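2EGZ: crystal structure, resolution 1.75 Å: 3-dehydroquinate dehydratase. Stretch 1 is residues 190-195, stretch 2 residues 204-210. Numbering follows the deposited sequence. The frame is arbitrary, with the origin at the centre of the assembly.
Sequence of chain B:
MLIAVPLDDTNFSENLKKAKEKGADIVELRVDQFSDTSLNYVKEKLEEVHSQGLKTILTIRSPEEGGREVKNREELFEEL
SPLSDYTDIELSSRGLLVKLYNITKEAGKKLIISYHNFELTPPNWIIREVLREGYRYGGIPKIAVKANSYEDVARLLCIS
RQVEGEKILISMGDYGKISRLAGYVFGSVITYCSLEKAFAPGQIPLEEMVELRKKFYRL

Stretch 1, residues 190-195: ITYCSL
Stretch 2, residues 204-210: IPLEEMV

Thr191, within a strand that begins the first stretch, leads into an extended segment that meets the start of a helix in the second stretch. The backbones join at a single beta bridge, Ser194 with Pro205, CA to CA 4.9 Å. Two hydrogen bonds fix the register. Ser194 N donates to Ile204 O at 3.1 Å and 163°. Leu206 N donates to Ser194 O at 3.0 Å and 146°. Ser194 thus bonds to both neighbours of Pro205, the parallel pattern, and the chains run in the same general sense. Ser194 (phi/psi -99/151) and Pro205 (-64/143) are extended. Ser194 has chi1 p and CB sideways; Ser194 OG touches Pro205 CA at 3.5 Å. Pro205 has no amide hydrogen, but Pro205 CA lies 3.6 Å from Ser194 O in a CA-H...O contact.

Two waters link the backbones on either side of this bridge in sequence. One receives from Ile204 N (3.1 Å) and donates to Tyr192 O (2.6 Å). Another receives from Glu207 N (3.0 Å) and donates to Leu195 O (2.8 Å).

Cys193 covers the most surface. It is buried, with phi/psi -122/174 and chi1 m, and its CB points toward the second stretch. Cys193 CB sits 3.1 Å from Ile204 O and 4.3 Å from Leu206 CB. Cys193 SG reaches Met209 CB at 3.4 Å. The short side chain fits this close approach.

Leu206 opens the helix at -49/-49, with chi1 t and chi2 p. It is buried and apolar. Leu206 CB points sideways, 4.0 Å from Leu195 O. Pro205 is the N-cap residue, and Met209 N donates to Pro205 O at 3.1 Å. This first turn brings Met209 over Cys193.

Met209 is buried; its CA-to-CB bond points toward the first stretch, with chi1 t, chi2 p and chi3 p. Its long, flexible chain carries Met209 CE to 3.6 Å from Thr191 OG1. The CA-to-CB bond of Thr191 (chi1 t) points toward the second stretch; that of Tyr192 points away. Together the stretches bury 356 Å².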

# COMPACT_ATOMS: atom_id res chain seq x y z
N ILE B 190 2.73 -17.76 -15.91
CA ILE B 190 1.79 -17.03 -16.77
C ILE B 190 2.45 -15.75 -17.26
O ILE B 190 3.17 -15.09 -16.51
CB ILE B 190 0.50 -16.65 -16.00
CG1 ILE B 190 -0.24 -17.91 -15.53
CG2 ILE B 190 -0.41 -15.79 -16.89
CD1 ILE B 190 -1.40 -17.62 -14.58
N THR B 191 2.24 -15.43 -18.53
CA THR B 191 2.78 -14.21 -19.10
C THR B 191 1.58 -13.42 -19.61
O THR B 191 0.56 -14.01 -19.98
CB THR B 191 3.78 -14.51 -20.26
OG1 THR B 191 4.47 -13.30 -20.62
CG2 THR B 191 3.05 -15.05 -21.47
N TYR B 192 1.67 -12.10 -19.61
CA TYR B 192 0.56 -11.26 -20.03
C TYR B 192 0.87 -10.49 -21.30
O TYR B 192 1.93 -9.88 -21.44
CB TYR B 192 0.21 -10.28 -18.90
CG TYR B 192 -0.23 -10.96 -17.63
CD1 TYR B 192 -1.54 -10.83 -17.16
CD2 TYR B 192 0.65 -11.76 -16.90
CE1 TYR B 192 -1.96 -11.48 -15.99
CE2 TYR B 192 0.25 -12.41 -15.73
CZ TYR B 192 -1.06 -12.27 -15.29
OH TYR B 192 -1.46 -12.91 -14.14
N CYS B 193 -0.08 -10.51 -22.23
CA CYS B 193 0.09 -9.85 -23.51
C CYS B 193 -0.98 -8.80 -23.76
O CYS B 193 -1.93 -8.67 -22.98
CB CYS B 193 0.01 -10.87 -24.65
SG CYS B 193 1.26 -12.14 -24.64
N SER B 194 -0.82 -8.07 -24.85
CA SER B 194 -1.80 -7.07 -25.27
C SER B 194 -2.57 -7.82 -26.35
O SER B 194 -2.02 -8.71 -27.00
CB SER B 194 -1.10 -5.85 -25.87
OG SER B 194 -0.30 -6.22 -26.97
N LEU B 195 -3.84 -7.50 -26.55
CA LEU B 195 -4.62 -8.21 -27.55
C LEU B 195 -4.02 -8.06 -28.95
O LEU B 195 -3.85 -9.04 -29.67
CB LEU B 195 -6.07 -7.73 -27.56
CG LEU B 195 -6.99 -8.60 -28.42
CD1 LEU B 195 -7.01 -10.02 -27.85
CD2 LEU B 195 -8.39 -8.01 -28.43
N ILE B 204 3.81 -7.05 -25.35
CA ILE B 204 4.00 -7.95 -26.48
C ILE B 204 2.64 -8.46 -26.94
O ILE B 204 1.84 -8.92 -26.13
CB ILE B 204 4.87 -9.16 -26.09
CG1 ILE B 204 6.26 -8.68 -25.69
CG2 ILE B 204 4.93 -10.14 -27.26
CD1 ILE B 204 7.20 -9.81 -25.31
N PRO B 205 2.35 -8.38 -28.25
CA PRO B 205 1.07 -8.85 -28.78
C PRO B 205 0.89 -10.36 -28.63
O PRO B 205 1.84 -11.13 -28.76
CB PRO B 205 1.14 -8.43 -30.25
CG PRO B 205 1.98 -7.18 -30.20
CD PRO B 205 3.09 -7.59 -29.26
N LEU B 206 -0.34 -10.77 -28.35
CA LEU B 206 -0.67 -12.17 -28.17
C LEU B 206 -0.14 -13.08 -29.28
O LEU B 206 0.48 -14.11 -29.00
CB LEU B 206 -2.19 -12.32 -28.07
CG LEU B 206 -2.78 -13.74 -28.10
CD1 LEU B 206 -2.19 -14.59 -26.99
CD2 LEU B 206 -4.29 -13.64 -27.94
N GLU B 207 -0.37 -12.70 -30.53
CA GLU B 207 0.09 -13.51 -31.65
C GLU B 207 1.60 -13.73 -31.63
O GLU B 207 2.07 -14.83 -31.91
CB GLU B 207 -0.29 -12.86 -32.98
CG GLU B 207 -1.79 -12.82 -33.24
CD GLU B 207 -2.12 -12.31 -34.63
OE1 GLU B 207 -1.71 -11.18 -34.97
OE2 GLU B 207 -2.80 -13.04 -35.39
N GLU B 208 2.35 -12.69 -31.30
CA GLU B 208 3.80 -12.80 -31.25
C GLU B 208 4.27 -13.72 -30.12
O GLU B 208 5.17 -14.53 -30.31
CB GLU B 208 4.43 -11.41 -31.11
CG GLU B 208 4.33 -10.57 -32.38
CD GLU B 208 4.90 -9.17 -32.21
OE1 GLU B 208 5.99 -9.03 -31.60
OE2 GLU B 208 4.26 -8.20 -32.69
N MET B 209 3.66 -13.60 -28.95
CA MET B 209 4.06 -14.44 -27.82
C MET B 209 3.78 -15.91 -28.09
O MET B 209 4.51 -16.79 -27.64
CB MET B 209 3.34 -14.00 -26.54
CG MET B 209 3.78 -14.77 -25.30
SD MET B 209 5.56 -14.59 -24.92
CE MET B 209 5.51 -13.07 -24.01
N VAL B 210 2.71 -16.19 -28.82
CA VAL B 210 2.37 -17.57 -29.14
C VAL B 210 3.49 -18.20 -29.96
O VAL B 210 3.92 -19.33 -29.70
CB VAL B 210 1.05 -17.65 -29.93
CG1 VAL B 210 0.85 -19.04 -30.51
CG2 VAL B 210 -0.12 -17.30 -29.00
O HOH W 1 2.33 -7.57 -22.63
O HOH W 2 -2.00 -10.38 -31.35